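DNA photolyase (Agrobacterium tumefaciens, PDB 4U63) probably uses light to split cyclobutane pyrimidine dimers in damaged DNA, with FAD as catalytic cofactor and a methenyl folate as light-gathering antenna. Local coordinates at residues Gly97-Ile102 with Lys130-Lys135; Glu301-Leu306 with Asn399-Gln404; Arg339-Tyr344 with Gly350-Trp355. All coordinates share one frame; numbering follows the deposited sequence.

Contact 1. Residues Gly97-Ile102 with Lys130-Lys135; sequences GDAERI and KALKQK. With SO4 (sulfate ion), chain O; SO4 (sulfate ion), chain E.
E100 meets L132 and K135 with different parts of one extended chain. Its aliphatic base slides past the leucine, running in the opposite direction, with E100 CB 3.6 Å from L132 CD1. The CG of L132 stands anti to its backbone nitrogen (chi1 -180°), which brings the CD1 branch up to the glutamate although the CB itself is not aimed at it. Further out, K135 crosses the glutamate at about a right angle, and OE1 of E100 rests 3.4 Å from the CD methylene of K135. The lysine bends only at its last torsion (chi4 -74°), and its NZ stops 4.7 Å from E100 OE1; some attraction between opposite charges may remain, but the firmer partner of the carboxylate is R104, one turn on. Short A99 suits the place where the helices face W30 of the sheet, its CB 4.4 Å from L132 CD2.

D98 caps the first turn, its OD2 accepting from R101 N at 2.9 Å. O4 of a sulfate, probably a crystallisation ion, is gripped by D98 N and by NE and NH2 of R101. G97 has backbone angles at which a CB would jam against the preceding carbonyl oxygen.

Both helices belong to the parallel α/β sheet domain: 99-110 leads from edge strand 93-96 to strand 114-118, helix 123-138 follows, and A99 and L132 both touch W30 on central strand 27-31.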
loop_
_atom_site.group_PDB
_atom_site.type_symbol
_atom_site.label_atom_id
_atom_site.label_comp_id
_atom_site.label_asym_id
_atom_site.label_seq_id
_atom_site.Cartn_x
_atom_site.Cartn_y
_atom_site.Cartn_z
ATOM N N GLY A 97 19.446 -13.605 -2.835
ATOM C CA GLY A 97 19.662 -14.816 -2.040
ATOM C C GLY A 97 19.560 -14.555 -0.557
ATOM O O GLY A 97 18.835 -13.658 -0.131
ATOM N N ASP A 98 20.298 -15.349 0.220
ATOM C CA ASP A 98 20.278 -15.276 1.678
ATOM C C ASP A 98 20.938 -13.988 2.156
ATOM O O ASP A 98 22.102 -13.725 1.835
ATOM C CB ASP A 98 21.003 -16.489 2.259
ATOM C CG ASP A 98 20.990 -16.521 3.773
ATOM O OD1 ASP A 98 19.923 -16.783 4.356
ATOM O OD2 ASP A 98 22.060 -16.308 4.378
ATOM N N ALA A 99 20.193 -13.198 2.926
ATOM C CA ALA A 99 20.663 -11.881 3.372
ATOM C C ALA A 99 21.928 -11.992 4.220
ATOM O O ALA A 99 22.866 -11.224 4.032
ATOM C CB ALA A 99 19.573 -11.157 4.145
ATOM N N GLU A 100 21.955 -12.952 5.143
ATOM C CA GLU A 100 23.122 -13.123 6.005
ATOM C C GLU A 100 24.378 -13.426 5.191
ATOM O O GLU A 100 25.415 -12.811 5.409
ATOM C CB GLU A 100 22.899 -14.213 7.049
ATOM C CG GLU A 100 24.043 -14.296 8.046
ATOM C CD GLU A 100 23.949 -15.471 9.006
ATOM O OE1 GLU A 100 23.003 -16.271 8.931
ATOM O OE2 GLU A 100 24.857 -15.592 9.845
ATOM N N ARG A 101 24.271 -14.378 4.264
ATOM C CA ARG A 101 25.395 -14.764 3.404
ATOM C C ARG A 101 25.861 -13.574 2.550
ATOM O O ARG A 101 27.061 -13.319 2.436
ATOM C CB ARG A 101 24.994 -15.962 2.526
ATOM C CG ARG A 101 26.142 -16.747 1.902
ATOM C CD ARG A 101 26.602 -16.176 0.571
ATOM N NE ARG A 101 25.508 -16.075 -0.405
ATOM C CZ ARG A 101 25.482 -15.246 -1.455
ATOM N NH1 ARG A 101 26.491 -14.404 -1.705
ATOM N NH2 ARG A 101 24.426 -15.252 -2.266
ATOM N N ILE A 102 24.914 -12.844 1.969
ATOM C CA ILE A 102 25.246 -11.676 1.133
ATOM C C ILE A 102 25.941 -10.590 1.953
ATOM O O ILE A 102 26.962 -10.036 1.530
ATOM C CB ILE A 102 23.990 -11.113 0.430
ATOM C CG1 ILE A 102 23.578 -12.054 -0.698
ATOM C CG2 ILE A 102 24.232 -9.712 -0.127
ATOM C CD1 ILE A 102 22.136 -11.902 -1.103
ATOM N N LYS A 130 15.550 -9.008 13.445
ATOM C CA LYS A 130 15.997 -9.316 14.815
ATOM C C LYS A 130 17.003 -10.475 14.833
ATOM O O LYS A 130 18.039 -10.403 15.511
ATOM C CB LYS A 130 14.800 -9.626 15.725
ATOM C CG LYS A 130 15.173 -9.896 17.186
ATOM C CD LYS A 130 13.945 -10.063 18.071
ATOM C CE LYS A 130 14.332 -10.232 19.539
ATOM N NZ LYS A 130 13.163 -10.631 20.376
ATOM N N ALA A 131 16.702 -11.533 14.085
ATOM C CA ALA A 131 17.560 -12.722 14.060
ATOM C C ALA A 131 18.904 -12.415 13.410
ATOM O O ALA A 131 19.956 -12.798 13.919
ATOM C CB ALA A 131 16.870 -13.865 13.334
ATOM N N LEU A 132 18.852 -11.704 12.289
ATOM C CA LEU A 132 20.042 -11.347 11.542
ATOM C C LEU A 132 20.948 -10.442 12.363
ATOM O O LEU A 132 22.171 -10.643 12.400
ATOM C CB LEU A 132 19.642 -10.662 10.241
ATOM C CG LEU A 132 20.773 -10.219 9.327
ATOM C CD1 LEU A 132 21.624 -11.392 8.870
ATOM C CD2 LEU A 132 20.171 -9.487 8.150
ATOM N N LYS A 133 20.338 -9.459 13.026
ATOM C CA LYS A 133 21.055 -8.503 13.865
ATOM C C LYS A 133 21.836 -9.211 14.966
ATOM O O LYS A 133 23.014 -8.909 15.183
ATOM C CB LYS A 133 20.070 -7.501 14.459
ATOM C CG LYS A 133 20.685 -6.414 15.312
ATOM C CD LYS A 133 19.708 -5.273 15.536
ATOM C CE LYS A 133 18.526 -5.698 16.394
ATOM N NZ LYS A 133 17.614 -4.550 16.659
ATOM N N GLN A 134 21.192 -10.161 15.650
ATOM C CA GLN A 134 21.872 -10.918 16.699
ATOM C C GLN A 134 23.048 -11.738 16.152
ATOM O O GLN A 134 24.103 -11.798 16.780
ATOM C CB GLN A 134 20.892 -11.838 17.437
ATOM C CG GLN A 134 21.488 -12.539 18.655
ATOM C CD GLN A 134 21.978 -11.558 19.703
ATOM O OE1 GLN A 134 21.211 -10.736 20.194
ATOM N NE2 GLN A 134 23.255 -11.638 20.048
ATOM N N LYS A 135 22.860 -12.381 15.004
ATOM C CA LYS A 135 23.933 -13.186 14.399
ATOM C C LYS A 135 25.131 -12.327 14.021
ATOM O O LYS A 135 26.264 -12.711 14.274
ATOM C CB LYS A 135 23.441 -13.934 13.158
ATOM C CG LYS A 135 22.609 -15.166 13.475
ATOM C CD LYS A 135 22.064 -15.781 12.200
ATOM C CE LYS A 135 20.960 -16.788 12.478
ATOM N NZ LYS A 135 21.464 -18.070 13.036
HETATM S S SO4 O . 22.367 -18.368 -1.101
HETATM O O1 SO4 O . 22.877 -18.855 0.200
HETATM O O2 SO4 O . 22.983 -19.138 -2.203
HETATM O O3 SO4 O . 20.901 -18.540 -1.154
HETATM O O4 SO4 O . 22.686 -16.933 -1.242
HETATM S S SO4 E . 18.987 -0.937 17.179
HETATM O O1 SO4 E . 19.543 -1.743 18.282
HETATM O O2 SO4 E . 20.037 -0.144 16.518
HETATM O O3 SO4 E . 18.371 -1.869 16.213
HETATM O O4 SO4 E . 17.973 -0.005 17.715
#

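Contact 2. Residues Glu301-Leu306 with Asn399-Gln404; sequences EFCYHL and NAANWQ. With FAD (flavin-adenine dinucleotide), chain C.
The FAD pocket of the photolyase is where C303, on helix 287-309, packs against A401, on helix 398-407. The thiol SG lies 3.6 Å from the A401 methyl carbon CB, and the alpha carbons of the two residues are 5.8 Å apart. Such a close approach depends on small side chains: alanine offers a single methyl, and cysteine a compact, polarisable sulfur. With chi1 at -69°, SG is anti to the carbonyl carbon of C303, in a position where it touches both the other helix and the cofactor, 3.7 Å from FAD C2A at the edge of the adenine.

Photolyases bind FAD folded into a U, adenine brought back near the flavin, and N402 lies between the two arms. Its CB is 3.3 Å from C8 of the isoalloxazine, while its amide meets the adenine edge that pairs in nucleic acids. ND2 donates to N1A over 3.0 Å, nearly straight at 166°, and OD1 accepts from N6A at 3.3 Å. An asparagine amide, with donor and acceptor side by side, is complementary to that edge. ND2 also donates to S398 O, one turn back in the same helix, and this second bond should restrict the rotation of the amide.

N399 turns to the flavin itself, with OD1 3.3 Å from FAD N5. Its ND2 gives a hydrogen bond to E384 O on helix 380-390, consistent with E384 O fixing which way the amide faces. One turn further along, the indole of W403 receives the C7M methyl of FAD over one face, offset toward the rim, and touches W380 and E384 of helix 380-390 as well.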
loop_
_atom_site.group_PDB
_atom_site.type_symbol
_atom_site.label_atom_id
_atom_site.label_comp_id
_atom_site.label_asym_id
_atom_site.label_seq_id
_atom_site.Cartn_x
_atom_site.Cartn_y
_atom_site.Cartn_z
ATOM N N GLU A 301 -1.081 4.211 10.033
ATOM C CA GLU A 301 -0.457 3.931 11.336
ATOM C C GLU A 301 -1.235 2.886 12.114
ATOM O O GLU A 301 -0.659 1.938 12.670
ATOM C CB GLU A 301 -0.368 5.206 12.173
ATOM C CG GLU A 301 0.508 6.295 11.567
ATOM C CD GLU A 301 1.983 5.966 11.620
ATOM O OE1 GLU A 301 2.468 5.419 12.652
ATOM O OE2 GLU A 301 2.673 6.270 10.624
ATOM N N PHE A 302 -2.554 3.071 12.162
ATOM C CA PHE A 302 -3.414 2.190 12.929
ATOM C C PHE A 302 -3.382 0.768 12.370
ATOM O O PHE A 302 -3.359 -0.199 13.133
ATOM C CB PHE A 302 -4.836 2.746 12.947
ATOM C CG PHE A 302 -5.771 2.018 13.865
ATOM C CD1 PHE A 302 -5.442 1.805 15.205
ATOM C CD2 PHE A 302 -7.024 1.574 13.404
ATOM C CE1 PHE A 302 -6.320 1.136 16.057
ATOM C CE2 PHE A 302 -7.901 0.921 14.257
ATOM C CZ PHE A 302 -7.547 0.697 15.588
ATOM N N CYS A 303 -3.378 0.639 11.042
ATOM C CA CYS A 303 -3.280 -0.690 10.418
ATOM C C CYS A 303 -1.999 -1.414 10.854
ATOM O O CYS A 303 -2.029 -2.620 11.164
ATOM C CB CYS A 303 -3.361 -0.584 8.896
ATOM S SG CYS A 303 -4.994 -0.090 8.292
ATOM N N TYR A 304 -0.880 -0.683 10.890
ATOM C CA TYR A 304 0.390 -1.245 11.365
ATOM C C TYR A 304 0.344 -1.586 12.865
ATOM O O TYR A 304 0.936 -2.575 13.291
ATOM C CB TYR A 304 1.573 -0.329 11.024
ATOM C CG TYR A 304 2.115 -0.584 9.639
ATOM C CD1 TYR A 304 3.101 -1.539 9.432
ATOM C CD2 TYR A 304 1.634 0.108 8.533
ATOM C CE1 TYR A 304 3.595 -1.796 8.170
ATOM C CE2 TYR A 304 2.129 -0.147 7.266
ATOM C CZ TYR A 304 3.114 -1.094 7.098
ATOM O OH TYR A 304 3.621 -1.374 5.864
ATOM N N HIS A 305 -0.359 -0.767 13.647
ATOM C CA HIS A 305 -0.557 -1.052 15.079
ATOM C C HIS A 305 -1.260 -2.389 15.274
ATOM O O HIS A 305 -0.846 -3.226 16.093
ATOM C CB HIS A 305 -1.368 0.076 15.724
ATOM C CG HIS A 305 -1.293 0.092 17.204
ATOM N ND1 HIS A 305 -0.208 0.587 17.889
ATOM C CD2 HIS A 305 -2.162 -0.337 18.139
ATOM C CE1 HIS A 305 -0.408 0.458 19.183
ATOM N NE2 HIS A 305 -1.591 -0.088 19.361
ATOM N N LEU A 306 -2.338 -2.580 14.521
ATOM C CA LEU A 306 -3.123 -3.808 14.585
ATOM C C LEU A 306 -2.320 -5.020 14.114
ATOM O O LEU A 306 -2.392 -6.086 14.727
ATOM C CB LEU A 306 -4.410 -3.663 13.756
ATOM C CG LEU A 306 -5.434 -2.641 14.261
ATOM C CD1 LEU A 306 -6.631 -2.645 13.342
ATOM C CD2 LEU A 306 -5.879 -2.902 15.693
ATOM N N ASN A 399 -3.851 -3.680 3.725
ATOM C CA ASN A 399 -4.705 -4.564 2.946
ATOM C C ASN A 399 -5.475 -5.514 3.881
ATOM O O ASN A 399 -6.710 -5.529 3.892
ATOM C CB ASN A 399 -3.867 -5.332 1.924
ATOM C CG ASN A 399 -4.697 -5.967 0.828
ATOM O OD1 ASN A 399 -5.745 -5.453 0.437
ATOM N ND2 ASN A 399 -4.220 -7.096 0.315
ATOM N N ALA A 400 -4.739 -6.262 4.693
ATOM C CA ALA A 400 -5.343 -7.190 5.656
ATOM C C ALA A 400 -6.341 -6.515 6.592
ATOM O O ALA A 400 -7.454 -6.999 6.780
ATOM C CB ALA A 400 -4.261 -7.882 6.480
ATOM N N ALA A 401 -5.931 -5.389 7.176
ATOM C CA ALA A 401 -6.793 -4.683 8.135
ATOM C C ALA A 401 -8.108 -4.262 7.499
ATOM O O ALA A 401 -9.175 -4.458 8.063
ATOM C CB ALA A 401 -6.086 -3.471 8.703
ATOM N N ASN A 402 -8.027 -3.654 6.315
ATOM C CA ASN A 402 -9.238 -3.176 5.652
ATOM C C ASN A 402 -10.171 -4.305 5.227
ATOM O O ASN A 402 -11.374 -4.196 5.393
ATOM C CB ASN A 402 -8.896 -2.238 4.487
ATOM C CG ASN A 402 -8.531 -0.841 4.963
ATOM O OD1 ASN A 402 -9.416 -0.036 5.245
ATOM N ND2 ASN A 402 -7.245 -0.551 5.064
ATOM N N TRP A 403 -9.618 -5.391 4.701
ATOM C CA TRP A 403 -10.437 -6.576 4.400
ATOM C C TRP A 403 -11.158 -7.106 5.648
ATOM O O TRP A 403 -12.356 -7.416 5.594
ATOM C CB TRP A 403 -9.601 -7.675 3.739
ATOM C CG TRP A 403 -9.413 -7.434 2.266
ATOM C CD1 TRP A 403 -8.344 -6.861 1.657
ATOM C CD2 TRP A 403 -10.348 -7.750 1.237
ATOM N NE1 TRP A 403 -8.551 -6.795 0.290
ATOM C CE2 TRP A 403 -9.782 -7.330 0.011
ATOM C CE3 TRP A 403 -11.625 -8.338 1.233
ATOM C CZ2 TRP A 403 -10.434 -7.500 -1.201
ATOM C CZ3 TRP A 403 -12.279 -8.503 0.036
ATOM C CH2 TRP A 403 -11.683 -8.080 -1.176
ATOM N N GLN A 404 -10.448 -7.186 6.773
ATOM C CA GLN A 404 -11.075 -7.653 8.019
ATOM C C GLN A 404 -12.211 -6.738 8.496
ATOM O O GLN A 404 -13.241 -7.228 8.965
ATOM C CB GLN A 404 -10.039 -7.866 9.126
ATOM C CG GLN A 404 -9.113 -9.045 8.844
ATOM C CD GLN A 404 -9.120 -10.120 9.934
ATOM O OE1 GLN A 404 -10.142 -10.392 10.553
ATOM N NE2 GLN A 404 -7.981 -10.741 10.144
HETATM P PA FAD C . -5.446 9.508 0.407
HETATM O O1A FAD C . -6.915 9.707 0.591
HETATM O O2A FAD C . -4.655 10.575 -0.273
HETATM O O5B FAD C . -4.854 9.153 1.856
HETATM C C5B FAD C . -3.491 9.416 2.209
HETATM C C4B FAD C . -2.791 8.170 2.732
HETATM O O4B FAD C . -3.435 7.666 3.900
HETATM C C3B FAD C . -2.789 7.021 1.751
HETATM O O3B FAD C . -1.778 7.173 0.741
HETATM C C2B FAD C . -2.577 5.834 2.665
HETATM O O2B FAD C . -1.196 5.662 2.993
HETATM C C1B FAD C . -3.332 6.233 3.909
HETATM N N9A FAD C . -4.709 5.694 3.977
HETATM C C8A FAD C . -5.820 6.303 3.527
HETATM N N7A FAD C . -6.918 5.559 3.772
HETATM C C5A FAD C . -6.513 4.445 4.417
HETATM C C6A FAD C . -7.174 3.250 4.949
HETATM N N6A FAD C . -8.511 3.112 4.845
HETATM N N1A FAD C . -6.389 2.316 5.532
HETATM C C2A FAD C . -5.046 2.458 5.622
HETATM N N3A FAD C . -4.385 3.536 5.153
HETATM C C4A FAD C . -5.059 4.536 4.550
HETATM N N1 FAD C . -4.091 1.065 1.437
HETATM C C2 FAD C . -2.792 0.776 1.197
HETATM O O2 FAD C . -1.961 1.696 1.366
HETATM N N3 FAD C . -2.393 -0.456 0.795
HETATM C C4 FAD C . -3.272 -1.475 0.611
HETATM O O4 FAD C . -2.894 -2.621 0.253
HETATM C C4X FAD C . -4.708 -1.224 0.844
HETATM N N5 FAD C . -5.673 -2.174 0.662
HETATM C C5X FAD C . -6.985 -1.898 0.917
HETATM C C6 FAD C . -7.965 -2.870 0.761
HETATM C C7 FAD C . -9.314 -2.594 1.006
HETATM C C7M FAD C . -10.365 -3.665 0.829
HETATM C C8 FAD C . -9.719 -1.238 1.435
HETATM C C8M FAD C . -11.162 -0.882 1.721
HETATM C C9 FAD C . -8.758 -0.274 1.589
HETATM C C9A FAD C . -7.404 -0.529 1.356
HETATM N N10 FAD C . -6.412 0.484 1.512
HETATM C C10 FAD C . -5.068 0.152 1.272
HETATM C "C1'" FAD C . -6.735 1.829 2.003
HETATM C "C2'" FAD C . -7.056 2.937 1.024
HETATM O "O2'" FAD C . -8.112 2.511 0.156
HETATM C "C3'" FAD C . -5.838 3.383 0.240
HETATM O "O3'" FAD C . -4.773 3.742 1.116
HETATM C "C4'" FAD C . -6.219 4.580 -0.630
HETATM O "O4'" FAD C . -7.123 4.150 -1.645
HETATM C "C5'" FAD C . -4.971 5.168 -1.255
HETATM O "O5'" FAD C . -5.271 6.295 -2.091
HETATM P P FAD C . -4.595 7.711 -1.746
HETATM O O1P FAD C . -4.998 8.681 -2.801
HETATM O O2P FAD C . -3.115 7.548 -1.542
HETATM O O3P FAD C . -5.287 8.076 -0.343
#

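Contact 3. Residues Arg339-Tyr344 with Gly350-Trp355; sequences RGMTGY and GMRQLW. With MHF (5,10-methenyl-6,7,8-trihydrofolic acid), chain B.
Polar contact joins R352 to G340: the guanidinium approaches side-on, and two of its nitrogens grip one carbonyl oxygen. R352 NH2 reaches G340 O at 2.9 Å, almost in line with the C=O bond (163°), whereas NE reaches the same oxygen at 3.0 Å from a more bent direction (136°). The oxygen lies virtually in the guanidinium plane. R352 runs straight from CG to NE (chi2 178°), and this extension carries its head from the helix across to the turn. The remaining nitrogen, NH1, forms a salt bridge with E442.

In van der Waals contact, the backbone of G340 meets the base of M351, G340 CA sitting 3.7 Å from M351 CB, after which the methionine bends away toward V368 and W386. The M341 sulfur, in one of two modelled conformers, comes near the guanidinium, SD 3.4 Å from R352 NH2. G340 closes helix 331-338 in a Schellman motif; glycine suits its positive phi and avoids putting a CB against R352 CG.

Turn bonds shape the loop beyond. T342 OG1 accepts from Y344 N at 3.2 Å, an ST turn, and D348 receives a bond from G343 N, drawing the loop onto the start of helix 345-357.

Ligand contacts occupy the C-terminal end of 350-355. L354 O takes a hydrogen bond from NA2 of the antenna folate at 2.9 Å, while the folate carbonyl oxygen O4 stands over the centre of the W355 indole, 2.9 Å above its plane.

Chemically, the guanidinium's N-H groups are shared out, NE and NH2 going to the glycine carbonyl and NH1 to the E442 carboxylate. The positive group would probably also be favoured by the C-terminal end of helix 331-338, the negative end of its dipole.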
loop_
_atom_site.group_PDB
_atom_site.type_symbol
_atom_site.label_atom_id
_atom_site.label_comp_id
_atom_site.label_asym_id
_atom_site.label_seq_id
_atom_site.Cartn_x
_atom_site.Cartn_y
_atom_site.Cartn_z
ATOM N N ARG A 339 -12.531 -9.957 -12.789
ATOM C CA ARG A 339 -12.605 -9.387 -14.138
ATOM C C ARG A 339 -13.518 -8.168 -14.277
ATOM O O ARG A 339 -13.598 -7.576 -15.363
ATOM C CB ARG A 339 -13.101 -10.457 -15.096
ATOM C CG ARG A 339 -12.151 -11.626 -15.243
ATOM C CD ARG A 339 -12.866 -12.818 -15.835
ATOM N NE ARG A 339 -11.947 -13.935 -16.033
ATOM C CZ ARG A 339 -12.313 -15.185 -16.309
ATOM N NH1 ARG A 339 -13.599 -15.513 -16.429
ATOM N NH2 ARG A 339 -11.380 -16.121 -16.460
ATOM N N GLY A 340 -14.213 -7.797 -13.207
ATOM C CA GLY A 340 -15.211 -6.756 -13.287
ATOM C C GLY A 340 -16.332 -7.124 -14.240
ATOM O O GLY A 340 -16.715 -6.314 -15.097
ATOM N N MET A 341 -16.846 -8.348 -14.101
ATOM C CA MET A 341 -17.990 -8.825 -14.885
ATOM C C MET A 341 -19.123 -9.320 -13.971
ATOM O O MET A 341 -19.728 -10.361 -14.223
ATOM C CB MET A 341 -17.547 -9.942 -15.837
ATOM C CG MET A 341 -16.546 -9.496 -16.895
ATOM S SD MET A 341 -17.251 -8.388 -18.133
ATOM C CE MET A 341 -18.413 -9.482 -18.926
ATOM N N THR A 342 -19.407 -8.555 -12.918
ATOM C CA THR A 342 -20.460 -8.889 -11.973
ATOM C C THR A 342 -21.847 -8.435 -12.434
ATOM O O THR A 342 -22.851 -8.938 -11.938
ATOM C CB THR A 342 -20.179 -8.266 -10.603
ATOM O OG1 THR A 342 -20.274 -6.832 -10.689
ATOM C CG2 THR A 342 -18.784 -8.662 -10.112
ATOM N N GLY A 343 -21.900 -7.476 -13.360
ATOM C CA GLY A 343 -23.170 -6.888 -13.802
ATOM C C GLY A 343 -23.652 -5.748 -12.906
ATOM O O GLY A 343 -24.730 -5.194 -13.142
ATOM N N TYR A 344 -22.861 -5.419 -11.874
ATOM C CA TYR A 344 -23.086 -4.265 -11.002
ATOM C C TYR A 344 -22.057 -3.210 -11.406
ATOM O O TYR A 344 -20.873 -3.346 -11.086
ATOM C CB TYR A 344 -22.922 -4.659 -9.525
ATOM C CG TYR A 344 -24.078 -5.482 -9.014
ATOM C CD1 TYR A 344 -24.124 -6.866 -9.224
ATOM C CD2 TYR A 344 -25.142 -4.882 -8.338
ATOM C CE1 TYR A 344 -25.194 -7.627 -8.768
ATOM C CE2 TYR A 344 -26.213 -5.633 -7.882
ATOM C CZ TYR A 344 -26.239 -7.004 -8.096
ATOM O OH TYR A 344 -27.311 -7.737 -7.637
ATOM N N GLY A 350 -14.694 -0.434 -10.461
ATOM C CA GLY A 350 -13.583 -0.584 -9.531
ATOM C C GLY A 350 -12.593 -1.660 -9.927
ATOM O O GLY A 350 -11.377 -1.428 -9.950
ATOM N N MET A 351 -13.109 -2.842 -10.260
ATOM C CA MET A 351 -12.234 -3.961 -10.595
ATOM C C MET A 351 -11.468 -3.692 -11.895
ATOM O O MET A 351 -10.313 -4.098 -12.034
ATOM C CB MET A 351 -13.020 -5.274 -10.658
ATOM C CG MET A 351 -13.744 -5.618 -9.357
ATOM S SD MET A 351 -12.705 -5.590 -7.887
ATOM C CE MET A 351 -11.637 -6.990 -8.208
ATOM N N ARG A 352 -12.102 -2.981 -12.822
ATOM C CA ARG A 352 -11.444 -2.606 -14.080
ATOM C C ARG A 352 -10.420 -1.496 -13.884
ATOM O O ARG A 352 -9.352 -1.519 -14.505
ATOM C CB ARG A 352 -12.476 -2.232 -15.129
ATOM C CG ARG A 352 -13.322 -3.423 -15.520
ATOM C CD ARG A 352 -14.382 -3.023 -16.523
ATOM N NE ARG A 352 -15.448 -4.012 -16.635
ATOM C CZ ARG A 352 -16.321 -4.068 -17.627
ATOM N NH1 ARG A 352 -16.261 -3.199 -18.641
ATOM N NH2 ARG A 352 -17.272 -5.010 -17.630
ATOM N N GLN A 353 -10.739 -0.525 -13.028
ATOM C CA GLN A 353 -9.763 0.488 -12.640
ATOM C C GLN A 353 -8.502 -0.164 -12.085
ATOM O O GLN A 353 -7.387 0.189 -12.466
ATOM C CB GLN A 353 -10.344 1.451 -11.597
ATOM C CG GLN A 353 -9.326 2.471 -11.116
ATOM C CD GLN A 353 -9.843 3.411 -10.051
ATOM O OE1 GLN A 353 -10.666 3.050 -9.198
ATOM N NE2 GLN A 353 -9.339 4.631 -10.079
ATOM N N LEU A 354 -8.696 -1.108 -11.167
ATOM C CA LEU A 354 -7.606 -1.850 -10.556
ATOM C C LEU A 354 -6.751 -2.561 -11.605
ATOM O O LEU A 354 -5.516 -2.455 -11.597
ATOM C CB LEU A 354 -8.181 -2.862 -9.562
ATOM C CG LEU A 354 -7.245 -3.834 -8.852
ATOM C CD1 LEU A 354 -6.143 -3.106 -8.100
ATOM C CD2 LEU A 354 -8.056 -4.710 -7.912
ATOM N N TRP A 355 -7.400 -3.272 -12.513
ATOM C CA TRP A 355 -6.687 -3.983 -13.570
ATOM C C TRP A 355 -5.878 -3.031 -14.459
ATOM O O TRP A 355 -4.739 -3.343 -14.823
ATOM C CB TRP A 355 -7.663 -4.787 -14.428
ATOM C CG TRP A 355 -7.017 -5.793 -15.299
ATOM C CD1 TRP A 355 -6.983 -5.794 -16.660
ATOM C CD2 TRP A 355 -6.314 -6.967 -14.877
ATOM N NE1 TRP A 355 -6.300 -6.888 -17.115
ATOM C CE2 TRP A 355 -5.879 -7.628 -16.041
ATOM C CE3 TRP A 355 -6.008 -7.520 -13.628
ATOM C CZ2 TRP A 355 -5.157 -8.826 -15.993
ATOM C CZ3 TRP A 355 -5.285 -8.715 -13.582
ATOM C CH2 TRP A 355 -4.870 -9.348 -14.753
HETATM N N1 MHF B . -2.062 -6.047 -11.707
HETATM C C2 MHF B . -2.783 -5.119 -12.345
HETATM N NA2 MHF B . -3.130 -4.015 -11.658
HETATM N N3 MHF B . -3.158 -5.251 -13.663
HETATM C C4 MHF B . -2.827 -6.349 -14.366
HETATM O O4 MHF B . -3.164 -6.489 -15.554
HETATM C C4A MHF B . -2.035 -7.387 -13.691
HETATM N N5 MHF B . -1.661 -8.590 -14.262
HETATM C C6 MHF B . -1.279 -9.748 -13.450
HETATM C C7 MHF B . -0.312 -9.222 -12.385
HETATM N N8 MHF B . -0.924 -8.110 -11.649
HETATM C C8A MHF B . -1.676 -7.184 -12.286
HETATM C C9 MHF B . -0.722 -10.758 -14.472
HETATM N N10 MHF B . -0.758 -10.044 -15.764
HETATM C C11 MHF B . -1.725 -8.967 -15.630
HETATM C C12 MHF B . -0.950 -12.160 -19.428
HETATM C C13 MHF B . -1.948 -11.220 -19.133
HETATM C C14 MHF B . -1.922 -10.521 -17.940
HETATM C C15 MHF B . -0.895 -10.752 -16.997
HETATM C C16 MHF B . 0.108 -11.663 -17.301
HETATM C C17 MHF B . 0.082 -12.364 -18.504
HETATM C C MHF B . -0.939 -12.921 -20.729
HETATM O O MHF B . 0.066 -13.565 -20.989
HETATM N N MHF B . -1.967 -12.820 -21.582
HETATM C CA MHF B . -1.983 -13.365 -22.930
HETATM C CB MHF B . -3.015 -14.481 -23.088
HETATM C CG MHF B . -3.240 -15.301 -21.820
HETATM C CD MHF B . -4.132 -14.640 -20.783
HETATM O OE1 MHF B . -4.757 -13.595 -21.064
HETATM O OE2 MHF B . -4.215 -15.171 -19.657
HETATM C CT MHF B . -2.283 -12.261 -23.912
HETATM O O1 MHF B . -1.369 -11.887 -24.678
HETATM O O2 MHF B . -3.425 -11.745 -23.936
#

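From the N terminus, contact 1 comes first: it closes a loop of 27 residues within the parallel α/β domain and is complete before the others begin. Contact 2 opens on helix 287-309 and closes 92 intervening residues later on helix 398-407, joining distant parts of the helical FAD-binding region. Contact 3 falls within that long span, bridging just five residues to fold the loop after helix 331-338 onto helix 345-357. No two contacts cross. Contacts 2 and 3 come within about 7 Å at their nearest atoms, serving the flavin and antenna pockets respectively, whereas contacts 1 and 3, centres about 42 Å apart, lie on opposite sides of the chain's centre.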